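Local atomic coordinates of stromal cell-derived factor 2-like protein (Arabidopsis thaliana, PDB entry 3MAL), a protein that takes part in endoplasmic reticulum protein quality control and the unfolded protein response, and forms a complex with ERDJ3B and BiP needed for accumulation of the immune receptor EFR. Residues S44-Q49 with N109-C114; H102-S107 with Q169-G174; V16-G21 with W64-V69; G77-S82 with G135-Q140. All blocks are in the same frame, centred on the assembly; numbering follows the deposited sequence.

Interaction 1: residues S44-Q49 with N109-C114; sequences SGSGQQ and NLEVSC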
loop_
_atom_site.group_PDB
_atom_site.type_symbol
_atom_site.label_atom_id
_atom_site.label_comp_id
_atom_site.label_asym_id
_atom_site.label_seq_id
_atom_site.Cartn_x
_atom_site.Cartn_y
_atom_site.Cartn_z
ATOM N N SER A 44 -13.845 -12.505 7.683
ATOM C CA SER A 44 -14.871 -11.611 8.190
ATOM C C SER A 44 -14.641 -10.166 7.703
ATOM O O SER A 44 -14.182 -9.974 6.576
ATOM C CB SER A 44 -14.982 -11.747 9.708
ATOM O OG SER A 44 -13.828 -11.231 10.350
ATOM N N GLY A 45 -14.976 -9.147 8.493
ATOM C CA GLY A 45 -14.928 -7.793 7.984
ATOM C C GLY A 45 -15.667 -7.714 6.651
ATOM O O GLY A 45 -16.852 -8.078 6.554
ATOM N N SER A 46 -14.966 -7.248 5.617
ATOM C CA SER A 46 -15.587 -7.009 4.314
ATOM C C SER A 46 -15.664 -8.271 3.469
ATOM O O SER A 46 -16.368 -8.297 2.465
ATOM C CB SER A 46 -14.778 -5.959 3.546
ATOM O OG SER A 46 -13.488 -6.493 3.222
ATOM N N GLY A 47 -14.925 -9.311 3.858
ATOM C CA GLY A 47 -14.797 -10.500 3.008
ATOM C C GLY A 47 -14.061 -10.236 1.688
ATOM O O GLY A 47 -14.086 -11.078 0.778
ATOM N N GLN A 48 -13.415 -9.074 1.552
ATOM C CA GLN A 48 -12.643 -8.788 0.327
ATOM C C GLN A 48 -11.269 -9.505 0.355
ATOM O O GLN A 48 -10.909 -10.110 1.360
ATOM C CB GLN A 48 -12.494 -7.273 0.098
ATOM C CG GLN A 48 -13.833 -6.570 -0.240
ATOM C CD GLN A 48 -13.768 -5.063 -0.116
ATOM O OE1 GLN A 48 -12.686 -4.480 -0.037
ATOM N NE2 GLN A 48 -14.926 -4.423 -0.091
ATOM N N GLN A 49 -10.525 -9.429 -0.750
ATOM C CA GLN A 49 -9.180 -10.029 -0.852
ATOM C C GLN A 49 -8.274 -9.466 0.227
ATOM O O GLN A 49 -8.213 -8.232 0.428
ATOM C CB GLN A 49 -8.587 -9.738 -2.230
ATOM C CG GLN A 49 -7.212 -10.406 -2.515
ATOM C CD GLN A 49 -6.732 -10.140 -3.937
ATOM O OE1 GLN A 49 -5.762 -9.397 -4.154
ATOM N NE2 GLN A 49 -7.423 -10.728 -4.916
ATOM N N ASN A 109 -8.449 -3.093 14.157
ATOM C CA ASN A 109 -8.254 -1.749 13.605
ATOM C C ASN A 109 -8.890 -1.705 12.214
ATOM O O ASN A 109 -9.705 -2.570 11.890
ATOM C CB ASN A 109 -6.759 -1.382 13.592
ATOM C CG ASN A 109 -6.218 -1.129 15.000
ATOM O OD1 ASN A 109 -6.682 -0.223 15.692
ATOM N ND2 ASN A 109 -5.266 -1.941 15.429
ATOM N N LEU A 110 -8.578 -0.704 11.397
ATOM C CA LEU A 110 -9.275 -0.572 10.116
ATOM C C LEU A 110 -8.795 -1.689 9.205
ATOM O O LEU A 110 -7.596 -1.854 9.023
ATOM C CB LEU A 110 -8.928 0.781 9.482
ATOM C CG LEU A 110 -9.765 2.078 9.566
ATOM C CD1 LEU A 110 -11.136 1.998 10.279
ATOM C CD2 LEU A 110 -8.896 3.295 9.988
ATOM N N GLU A 111 -9.716 -2.437 8.611
ATOM C CA GLU A 111 -9.310 -3.424 7.615
ATOM C C GLU A 111 -8.665 -2.788 6.373
ATOM O O GLU A 111 -9.192 -1.820 5.770
ATOM C CB GLU A 111 -10.496 -4.254 7.172
ATOM C CG GLU A 111 -10.123 -5.530 6.426
ATOM C CD GLU A 111 -11.317 -6.094 5.703
ATOM O OE1 GLU A 111 -11.603 -5.633 4.574
ATOM O OE2 GLU A 111 -11.979 -6.970 6.283
ATOM N N VAL A 112 -7.538 -3.370 5.982
ATOM C CA VAL A 112 -6.914 -3.053 4.714
ATOM C C VAL A 112 -7.049 -4.236 3.762
ATOM O O VAL A 112 -6.576 -5.346 4.069
ATOM C CB VAL A 112 -5.415 -2.628 4.912
ATOM C CG1 VAL A 112 -4.744 -2.392 3.572
ATOM C CG2 VAL A 112 -5.358 -1.344 5.714
ATOM N N SER A 113 -7.708 -3.995 2.619
ATOM C CA SER A 113 -7.996 -5.060 1.655
ATOM C C SER A 113 -7.525 -4.737 0.240
ATOM O O SER A 113 -6.956 -3.656 -0.033
ATOM C CB SER A 113 -9.514 -5.363 1.621
ATOM O OG SER A 113 -10.247 -4.280 1.049
ATOM N N CYS A 114 -7.739 -5.699 -0.654
ATOM C CA CYS A 114 -7.602 -5.480 -2.090
ATOM C C CYS A 114 -8.997 -5.537 -2.727
ATOM O O CYS A 114 -9.734 -6.516 -2.548
ATOM C CB CYS A 114 -6.639 -6.508 -2.730
ATOM S SG CYS A 114 -4.979 -5.789 -3.046
HETATM O O HOH W 1 -11.843 -8.158 -3.196
#

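Interaction 2: residues H102-S107 with Q169-G174; sequences HASPIS and QQEVCG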
loop_
_atom_site.group_PDB
_atom_site.type_symbol
_atom_site.label_atom_id
_atom_site.label_comp_id
_atom_site.label_asym_id
_atom_site.label_seq_id
_atom_site.Cartn_x
_atom_site.Cartn_y
_atom_site.Cartn_z
ATOM N N HIS A 102 -14.302 -1.497 8.326
ATOM C CA HIS A 102 -14.486 -2.863 8.790
ATOM C C HIS A 102 -13.329 -3.137 9.734
ATOM O O HIS A 102 -12.272 -2.506 9.609
ATOM C CB HIS A 102 -14.434 -3.850 7.613
ATOM C CG HIS A 102 -15.713 -3.947 6.857
ATOM N ND1 HIS A 102 -15.919 -3.324 5.638
ATOM C CD2 HIS A 102 -16.866 -4.591 7.150
ATOM C CE1 HIS A 102 -17.143 -3.586 5.217
ATOM N NE2 HIS A 102 -17.732 -4.363 6.109
ATOM N N ALA A 103 -13.530 -4.039 10.692
ATOM C CA ALA A 103 -12.466 -4.469 11.609
ATOM C C ALA A 103 -11.451 -5.442 10.969
ATOM O O ALA A 103 -11.834 -6.443 10.353
ATOM C CB ALA A 103 -13.080 -5.094 12.892
ATOM N N SER A 104 -10.160 -5.122 11.117
ATOM C CA SER A 104 -9.049 -5.987 10.681
ATOM C C SER A 104 -9.051 -7.260 11.543
ATOM O O SER A 104 -9.510 -7.215 12.686
ATOM C CB SER A 104 -7.719 -5.239 10.806
ATOM O OG SER A 104 -7.361 -4.942 12.161
ATOM N N PRO A 105 -8.533 -8.388 11.013
ATOM C CA PRO A 105 -8.803 -9.668 11.696
ATOM C C PRO A 105 -8.080 -9.949 13.012
ATOM O O PRO A 105 -8.554 -10.798 13.782
ATOM C CB PRO A 105 -8.421 -10.729 10.640
ATOM C CG PRO A 105 -7.935 -9.980 9.436
ATOM C CD PRO A 105 -7.720 -8.555 9.807
ATOM N N ILE A 106 -6.952 -9.291 13.281
ATOM C CA ILE A 106 -6.198 -9.598 14.497
ATOM C C ILE A 106 -6.375 -8.521 15.563
ATOM O O ILE A 106 -6.739 -8.842 16.703
ATOM C CB ILE A 106 -4.662 -9.898 14.234
ATOM C CG1 ILE A 106 -4.499 -11.164 13.379
ATOM C CG2 ILE A 106 -3.921 -10.097 15.537
ATOM C CD1 ILE A 106 -3.020 -11.588 13.153
ATOM N N SER A 107 -6.143 -7.261 15.190
ATOM C CA SER A 107 -6.104 -6.157 16.155
ATOM C C SER A 107 -7.392 -5.305 16.204
ATOM O O SER A 107 -7.512 -4.400 17.027
ATOM C CB SER A 107 -4.885 -5.271 15.903
ATOM O OG SER A 107 -4.972 -4.654 14.614
ATOM N N GLN A 169 2.950 -14.515 8.206
ATOM C CA GLN A 169 2.677 -13.200 7.585
ATOM C C GLN A 169 2.011 -12.267 8.612
ATOM O O GLN A 169 1.292 -12.737 9.492
ATOM C CB GLN A 169 1.797 -13.336 6.349
ATOM C CG GLN A 169 2.525 -14.003 5.161
ATOM C CD GLN A 169 1.599 -14.340 3.984
ATOM O OE1 GLN A 169 0.714 -13.551 3.611
ATOM N NE2 GLN A 169 1.830 -15.517 3.362
ATOM N N GLN A 170 2.279 -10.966 8.515
ATOM C CA GLN A 170 1.782 -9.997 9.509
ATOM C C GLN A 170 0.446 -9.404 9.072
ATOM O O GLN A 170 0.185 -9.241 7.863
ATOM C CB GLN A 170 2.788 -8.839 9.720
ATOM C CG GLN A 170 4.080 -9.278 10.336
ATOM C CD GLN A 170 5.135 -8.187 10.422
ATOM O OE1 GLN A 170 5.000 -7.079 9.865
ATOM N NE2 GLN A 170 6.201 -8.492 11.132
ATOM N N GLU A 171 -0.380 -9.065 10.061
ATOM C CA GLU A 171 -1.549 -8.217 9.824
ATOM C C GLU A 171 -1.126 -6.870 9.249
ATOM O O GLU A 171 -0.157 -6.254 9.712
ATOM C CB GLU A 171 -2.330 -7.961 11.122
ATOM C CG GLU A 171 -3.757 -7.445 10.877
ATOM C CD GLU A 171 -4.370 -6.816 12.113
ATOM O OE1 GLU A 171 -3.655 -6.088 12.814
ATOM O OE2 GLU A 171 -5.563 -7.039 12.374
ATOM N N VAL A 172 -1.879 -6.416 8.251
ATOM C CA VAL A 172 -1.787 -5.035 7.793
ATOM C C VAL A 172 -3.136 -4.394 8.111
ATOM O O VAL A 172 -4.189 -5.019 7.930
ATOM C CB VAL A 172 -1.430 -4.967 6.287
ATOM C CG1 VAL A 172 -1.516 -3.512 5.743
ATOM C CG2 VAL A 172 -0.032 -5.554 6.079
ATOM N N CYS A 173 -3.102 -3.172 8.639
ATOM C CA CYS A 173 -4.349 -2.494 9.028
ATOM C C CYS A 173 -4.148 -0.984 8.932
ATOM O O CYS A 173 -3.090 -0.532 8.498
ATOM C CB CYS A 173 -4.761 -2.911 10.444
ATOM S SG CYS A 173 -3.581 -2.447 11.720
ATOM N N GLY A 174 -5.184 -0.223 9.296
ATOM C CA GLY A 174 -5.116 1.240 9.340
ATOM C C GLY A 174 -5.356 1.705 10.769
ATOM O O GLY A 174 -6.243 1.164 11.452
#

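Interaction 3: residues V16-G21 with W64-V69; sequences VEITYG and WIVKPV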
loop_
_atom_site.group_PDB
_atom_site.type_symbol
_atom_site.label_atom_id
_atom_site.label_comp_id
_atom_site.label_asym_id
_atom_site.label_seq_id
_atom_site.Cartn_x
_atom_site.Cartn_y
_atom_site.Cartn_z
ATOM N N VAL A 16 16.227 6.721 -8.799
ATOM C CA VAL A 16 15.504 6.688 -7.487
ATOM C C VAL A 16 14.173 7.443 -7.443
ATOM O O VAL A 16 13.411 7.206 -6.497
ATOM C CB VAL A 16 16.327 7.203 -6.246
ATOM C CG1 VAL A 16 17.602 6.394 -5.987
ATOM C CG2 VAL A 16 16.580 8.741 -6.286
ATOM N N GLU A 17 13.903 8.364 -8.383
ATOM C CA GLU A 17 12.607 9.084 -8.394
ATOM C C GLU A 17 11.459 8.149 -8.773
ATOM O O GLU A 17 11.459 7.500 -9.830
ATOM C CB GLU A 17 12.607 10.334 -9.290
ATOM C CG GLU A 17 13.564 11.435 -8.863
ATOM C CD GLU A 17 14.925 11.260 -9.508
ATOM O OE1 GLU A 17 15.207 10.142 -10.020
ATOM O OE2 GLU A 17 15.702 12.249 -9.531
ATOM N N ILE A 18 10.458 8.079 -7.924
ATOM C CA ILE A 18 9.391 7.145 -8.201
ATOM C C ILE A 18 8.307 7.827 -9.031
ATOM O O ILE A 18 7.707 8.806 -8.591
ATOM C CB ILE A 18 8.798 6.603 -6.893
ATOM C CG1 ILE A 18 9.874 5.829 -6.104
ATOM C CG2 ILE A 18 7.543 5.788 -7.176
ATOM C CD1 ILE A 18 9.423 5.373 -4.724
ATOM N N THR A 19 8.046 7.314 -10.229
ATOM C CA THR A 19 7.118 7.969 -11.155
ATOM C C THR A 19 5.825 7.162 -11.286
ATOM O O THR A 19 5.811 5.964 -10.997
ATOM C CB THR A 19 7.746 8.091 -12.564
ATOM O OG1 THR A 19 8.282 6.814 -12.949
ATOM C CG2 THR A 19 8.875 9.137 -12.568
ATOM N N TYR A 20 4.746 7.795 -11.742
ATOM C CA TYR A 20 3.529 7.028 -11.982
ATOM C C TYR A 20 3.800 5.974 -13.048
ATOM O O TYR A 20 4.546 6.229 -14.009
ATOM C CB TYR A 20 2.369 7.937 -12.402
ATOM C CG TYR A 20 1.907 8.858 -11.292
ATOM C CD1 TYR A 20 2.330 10.198 -11.246
ATOM C CD2 TYR A 20 1.068 8.402 -10.285
ATOM C CE1 TYR A 20 1.930 11.046 -10.216
ATOM C CE2 TYR A 20 0.633 9.281 -9.258
ATOM C CZ TYR A 20 1.079 10.587 -9.237
ATOM O OH TYR A 20 0.689 11.453 -8.228
ATOM N N GLY A 21 3.193 4.799 -12.879
ATOM C CA GLY A 21 3.440 3.694 -13.791
ATOM C C GLY A 21 4.545 2.762 -13.316
ATOM O O GLY A 21 4.750 1.705 -13.895
ATOM N N TRP A 64 3.451 -3.790 -6.591
ATOM C CA TRP A 64 2.331 -2.853 -6.705
ATOM C C TRP A 64 2.677 -1.824 -7.800
ATOM O O TRP A 64 3.824 -1.376 -7.881
ATOM C CB TRP A 64 2.100 -2.129 -5.353
ATOM C CG TRP A 64 1.817 -3.086 -4.233
ATOM C CD1 TRP A 64 2.749 -3.761 -3.458
ATOM C CD2 TRP A 64 0.525 -3.515 -3.779
ATOM N NE1 TRP A 64 2.100 -4.579 -2.558
ATOM C CE2 TRP A 64 0.737 -4.445 -2.734
ATOM C CE3 TRP A 64 -0.790 -3.189 -4.143
ATOM C CZ2 TRP A 64 -0.321 -5.047 -2.038
ATOM C CZ3 TRP A 64 -1.856 -3.806 -3.458
ATOM C CH2 TRP A 64 -1.608 -4.728 -2.417
ATOM N N ILE A 65 1.689 -1.441 -8.608
ATOM C CA ILE A 65 1.861 -0.344 -9.580
ATOM C C ILE A 65 1.348 0.996 -9.015
ATOM O O ILE A 65 0.203 1.091 -8.560
ATOM C CB ILE A 65 1.201 -0.663 -10.945
ATOM C CG1 ILE A 65 1.730 -1.986 -11.502
ATOM C CG2 ILE A 65 1.485 0.456 -11.952
ATOM C CD1 ILE A 65 3.249 -1.940 -11.685
ATOM N N VAL A 66 2.197 2.036 -9.008
ATOM C CA VAL A 66 1.779 3.356 -8.518
ATOM C C VAL A 66 0.950 4.046 -9.611
ATOM O O VAL A 66 1.421 4.218 -10.748
ATOM C CB VAL A 66 2.990 4.260 -8.200
ATOM C CG1 VAL A 66 2.539 5.576 -7.557
ATOM C CG2 VAL A 66 4.004 3.528 -7.341
ATOM N N LYS A 67 -0.285 4.415 -9.272
ATOM C CA LYS A 67 -1.169 5.070 -10.239
ATOM C C LYS A 67 -1.834 6.355 -9.697
ATOM O O LYS A 67 -2.030 6.501 -8.473
ATOM C CB LYS A 67 -2.232 4.076 -10.741
ATOM C CG LYS A 67 -1.671 3.001 -11.675
ATOM C CD LYS A 67 -2.786 2.115 -12.291
ATOM C CE LYS A 67 -2.137 1.023 -13.131
ATOM N NZ LYS A 67 -3.084 0.249 -14.023
ATOM N N PRO A 68 -2.172 7.294 -10.607
ATOM C CA PRO A 68 -2.948 8.471 -10.218
ATOM C C PRO A 68 -4.432 8.120 -10.045
ATOM O O PRO A 68 -4.849 6.986 -10.320
ATOM C CB PRO A 68 -2.738 9.424 -11.411
ATOM C CG PRO A 68 -2.627 8.541 -12.567
ATOM C CD PRO A 68 -1.879 7.295 -12.055
ATOM N N VAL A 69 -5.220 9.068 -9.559
ATOM C CA VAL A 69 -6.674 8.904 -9.594
ATOM C C VAL A 69 -7.159 9.275 -11.019
ATOM O O VAL A 69 -6.640 10.215 -11.638
ATOM C CB VAL A 69 -7.410 9.681 -8.447
ATOM C CG1 VAL A 69 -6.607 9.619 -7.145
ATOM C CG2 VAL A 69 -7.686 11.106 -8.818
#

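Interaction 4: residues G77-S82 with G135-Q140; sequences GDAVKS and GKTWKQ. With SO4 (sulfate ion), chain E; SO4 (sulfate ion), chain C.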
loop_
_atom_site.group_PDB
_atom_site.type_symbol
_atom_site.label_atom_id
_atom_site.label_comp_id
_atom_site.label_asym_id
_atom_site.label_seq_id
_atom_site.Cartn_x
_atom_site.Cartn_y
_atom_site.Cartn_z
ATOM N N GLY A 77 5.259 8.382 -15.815
ATOM C CA GLY A 77 6.515 9.124 -15.965
ATOM C C GLY A 77 6.600 10.443 -15.188
ATOM O O GLY A 77 7.660 11.062 -15.136
ATOM N N ASP A 78 5.478 10.903 -14.619
ATOM C CA ASP A 78 5.513 12.096 -13.771
ATOM C C ASP A 78 5.966 11.668 -12.367
ATOM O O ASP A 78 5.562 10.601 -11.877
ATOM C CB ASP A 78 4.138 12.796 -13.700
ATOM C CG ASP A 78 3.750 13.519 -14.999
ATOM O OD1 ASP A 78 4.590 13.671 -15.935
ATOM O OD2 ASP A 78 2.572 13.944 -15.080
ATOM N N ALA A 79 6.821 12.472 -11.734
ATOM C CA ALA A 79 7.210 12.221 -10.344
ATOM C C ALA A 79 5.985 12.286 -9.430
ATOM O O ALA A 79 5.138 13.172 -9.575
ATOM C CB ALA A 79 8.290 13.255 -9.873
ATOM N N VAL A 80 5.887 11.361 -8.485
ATOM C CA VAL A 80 4.832 11.424 -7.480
ATOM C C VAL A 80 5.280 12.428 -6.401
ATOM O O VAL A 80 6.377 12.295 -5.851
ATOM C CB VAL A 80 4.553 10.029 -6.822
ATOM C CG1 VAL A 80 3.330 10.092 -5.928
ATOM C CG2 VAL A 80 4.376 8.947 -7.900
ATOM N N LYS A 81 4.435 13.422 -6.126
ATOM C CA LYS A 81 4.718 14.496 -5.150
ATOM C C LYS A 81 4.226 14.159 -3.742
ATOM O O LYS A 81 3.227 13.454 -3.574
ATOM C CB LYS A 81 4.098 15.829 -5.592
ATOM C CG LYS A 81 4.551 16.373 -6.981
ATOM C CD LYS A 81 5.980 16.864 -6.976
ATOM C CE LYS A 81 6.354 17.387 -8.369
ATOM N NZ LYS A 81 7.725 17.977 -8.364
ATOM N N SER A 82 4.930 14.669 -2.730
ATOM C CA SER A 82 4.401 14.637 -1.372
ATOM C C SER A 82 3.023 15.302 -1.395
ATOM O O SER A 82 2.848 16.365 -1.999
ATOM C CB SER A 82 5.322 15.397 -0.409
ATOM O OG SER A 82 4.935 15.134 0.942
ATOM N N GLY A 135 11.592 16.377 1.674
ATOM C CA GLY A 135 11.555 15.855 0.299
ATOM C C GLY A 135 10.217 16.129 -0.364
ATOM O O GLY A 135 9.171 15.951 0.253
ATOM N N LYS A 136 10.246 16.560 -1.624
ATOM C CA LYS A 136 9.033 16.922 -2.314
ATOM C C LYS A 136 8.559 15.885 -3.336
ATOM O O LYS A 136 7.376 15.846 -3.678
ATOM C CB LYS A 136 9.189 18.308 -2.938
ATOM C CG LYS A 136 9.301 19.448 -1.884
ATOM C CD LYS A 136 9.829 20.749 -2.524
ATOM C CE LYS A 136 11.354 20.606 -2.723
ATOM N NZ LYS A 136 11.871 21.499 -3.768
ATOM N N THR A 137 9.470 15.054 -3.821
ATOM C CA THR A 137 9.109 13.967 -4.731
ATOM C C THR A 137 9.466 12.632 -4.080
ATOM O O THR A 137 10.468 12.542 -3.363
ATOM C CB THR A 137 9.805 14.080 -6.110
ATOM O OG1 THR A 137 11.217 14.066 -5.927
ATOM C CG2 THR A 137 9.394 15.372 -6.868
ATOM N N TRP A 138 8.645 11.618 -4.339
ATOM C CA TRP A 138 8.800 10.293 -3.756
ATOM C C TRP A 138 10.041 9.611 -4.351
ATOM O O TRP A 138 10.212 9.587 -5.579
ATOM C CB TRP A 138 7.528 9.465 -4.018
ATOM C CG TRP A 138 7.342 8.205 -3.175
ATOM C CD1 TRP A 138 8.074 7.806 -2.088
ATOM C CD2 TRP A 138 6.331 7.208 -3.356
ATOM N NE1 TRP A 138 7.590 6.610 -1.600
ATOM C CE2 TRP A 138 6.513 6.232 -2.350
ATOM C CE3 TRP A 138 5.284 7.045 -4.278
ATOM C CZ2 TRP A 138 5.692 5.094 -2.241
ATOM C CZ3 TRP A 138 4.454 5.911 -4.168
ATOM C CH2 TRP A 138 4.666 4.958 -3.145
ATOM N N LYS A 139 10.889 9.069 -3.476
ATOM C CA LYS A 139 12.099 8.373 -3.881
ATOM C C LYS A 139 12.242 7.014 -3.204
ATOM O O LYS A 139 11.674 6.765 -2.134
ATOM C CB LYS A 139 13.351 9.237 -3.602
ATOM C CG LYS A 139 13.362 10.549 -4.396
ATOM C CD LYS A 139 14.544 11.416 -3.992
ATOM C CE LYS A 139 14.407 12.819 -4.594
ATOM N NZ LYS A 139 13.384 13.573 -3.848
ATOM N N GLN A 140 13.011 6.121 -3.818
ATOM C CA GLN A 140 13.318 4.852 -3.188
ATOM C C GLN A 140 14.060 5.056 -1.864
ATOM O O GLN A 140 14.905 5.935 -1.746
ATOM C CB GLN A 140 14.158 4.001 -4.136
ATOM C CG GLN A 140 14.545 2.675 -3.555
ATOM C CD GLN A 140 15.364 1.838 -4.527
ATOM O OE1 GLN A 140 14.822 1.178 -5.411
ATOM N NE2 GLN A 140 16.679 1.832 -4.330
HETATM S S SO4 E . 13.015 17.400 -4.107
HETATM O O1 SO4 E . 12.730 17.641 -2.705
HETATM O O2 SO4 E . 12.589 18.564 -4.882
HETATM O O3 SO4 E . 14.456 17.147 -4.235
HETATM O O4 SO4 E . 12.267 16.234 -4.556
HETATM S S SO4 C . 14.831 13.502 -0.137
HETATM O O1 SO4 C . 15.374 14.663 0.564
HETATM O O2 SO4 C . 13.962 13.984 -1.173
HETATM O O3 SO4 C . 15.904 12.678 -0.666
HETATM O O4 SO4 C . 14.033 12.730 0.802
#

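Interaction 1: residues S44-Q49 with N109-C114
The carboxylate of Glu-111 meets the type II' turn from Ser-44 to Gly-47: Ser-46 N donates to Glu-111 OE2 at 3.1 Å, in a straight bond (168°) on the syn side. Glu-111 CG stands anti to the backbone N (chi1 -165°) and the chain beyond is extended, so that the carboxylate reaches the turn at Ser-46. Gly-45 suits the neighbouring place: its phi is positive, and having no beta carbon it lets its CA lie 3.5 Å from Glu-111 OE2. Farther along, the short Ser-113 keeps its hydroxyl close to the strand, where it donates to Gln-48 OE1 at 2.7 Å; that amide oxygen, at the end of a long extended chain, also takes a weak bond from His-100 NE2. Cys-114 N bonds to Gln-49 O (2.8 Å), an antiparallel bridge that starts the pairing of strands 49-54 and 110-115 in the hairpin triplet of the beta-trefoil. A water takes the Gln-49 N-H and donates to Cys-114 O. In the next shell, Ser-46 OG accepts from Gln-48 N at 3.1 Å, an ST turn within the loop, and Gln-49 OE1 is hydrogen-bonded to the hydroxyls of Ser-37 and Thr-93.

Interaction 2: residues H102-S107 with Q169-G174
Ser-104 sends its hydroxyl onto the carboxylate of Glu-171, where OG donates to OE2 at 2.8 Å from well above the carboxylate plane. OG lies between the backbone N and the carbonyl carbon (chi1 66°), 3.7 Å from Cys-173 CB; a short hydroxyl side chain fits, since CB and OG of Ser-104 already lie close to that carbon. The same hydroxyl has a second partner in the backbone N of Asn-109. Pro-105 follows, with CD 3.7 Å from Glu-171 OE2 and its ring also touching Tyr-42 and Tyr-162; it has no N-H to offer the acid, and its ring restricts the backbone where the chain begins to curl around the carboxylate. That curl belongs to the connection between strands 96-100 and 110-115 of the beta-trefoil, and the glutamate reaches it from strand 170-175, which neighbours 110-115 in the same sheet. Ile-106 contributes mainly its backbone: N donates to Glu-171 OE2 at 2.8 Å, again from above the plane, while CB lies 3.5 Å from the same oxygen. Ser-107 uses both its groups. Its N-H reaches Glu-171 OE2 at 2.9 Å in a straight bond (168°) on the syn side, and its OG, also bonded to Asn-109 ND2, donates to the syn lone pair of Glu-171 OE1 at 2.7 Å. Three donors on OE2, Ser-104 OG, Ile-106 N and Ser-107 N, would be expected to favour the ionised carboxylate and limit its rotation. OE1 of Glu-171 is hydrogen-bonded to His-158 NE2 as well.

Interaction 3: residues V16-G21 with W64-V69
Tyr-20 lays its ring obliquely against the chain at Lys-67 and Pro-68, with CD2 doing most of the touching: it lies 3.6 Å from Pro-68 CD and 3.4 Å from Pro-68 N. Its chi1 of -67° sets CG anti to the carbonyl carbon, beside the backbone N, and chi2 of 99° turns the ring so that CD2 and CE2 come to Pro-68. A proline suits this spot because its ring carbons give the aromatic ring an apolar partner, and its N has no hydrogen to satisfy. Val-66 CG1 comes to 4.2 Å from Tyr-20 CD2, while its other branch, CG2, packs against Ile-18 CG2. Val-66 also touches Ile-24 and Leu-88, which places the contact at the end of the six-stranded barrel of the beta-trefoil, where residues 18-21 run almost square (89°) to residues 65-68. Beside this apolar cluster, Gly-21 N donates to Val-66 O at 2.8 Å in a nearly linear bond. Gly-21 has positive phi, where a side chain would press on the carbonyl of Tyr-20. One straight backbone bond ties the two chains while the rest of the contact is apolar, so burial of aliphatic and aromatic surface probably contributes most of the remaining stability.

Interaction 4: residues G77-S82 with G135-Q140
Val-80 and Trp-138 form the tight, buried half of this contact. Trp-138 N donates to Val-80 O at 2.8 Å, nearly along the C=O axis, and the two side chains run side by side, with Val-80 CB in plane at the edge of the indole and CG1 at 4.0 Å from Trp-138 CE3. The branched valine and the broad indole both reach the barrel wall of the beta-trefoil, touching Leu-129 and Ile-86. One step outward, Ser-82 N donates to Lys-136 O at 2.9 Å from above the carbonyl plane, which frames the backbone bridge between Lys-81 and Thr-137. Ala-79 CB meets Thr-137 CG2 at 3.8 Å, and the long chain of Lys-81 lies alongside that same methyl. The solvent side is looser and ionic. Two sulfate ions, probably from the crystallisation liquor, sit there. One is bonded by Lys-136 N (2.9 Å to O1) and Thr-137 OG1 (2.8 Å to O4), with weak bonds from Lys-136 NZ and Thr-137 N. Lys-139 NZ reaches both ions, at 2.8 Å to O2 of the second. The two lysine ammonium groups probably make this side electropositive, while N-H and hydroxyl donors give anions further hydrogen bonds.

How the interactions relate
The four contacts form two pairs at opposite ends of the beta-trefoil. Interactions 1 and 2, with centres about 8 Å apart, share the hairpin triplet: Glu-111 N probably bonds to His-102 O, and each has a strand glutamate accepting loop backbone N-H groups, with serine hydroxyls added in interaction 2. Interactions 3 and 4, centres about 9 Å apart, meet at the far end of the barrel, where Ile-18 N probably bonds to Trp-138 O and Tyr-20 O to Gly-77 N. Centres of interactions 1 and 3 lie about 24 Å apart, yet Trp-64 CH2 packs on Cys-114 SG at 3.6 Å. The sulfates lie at interaction 4.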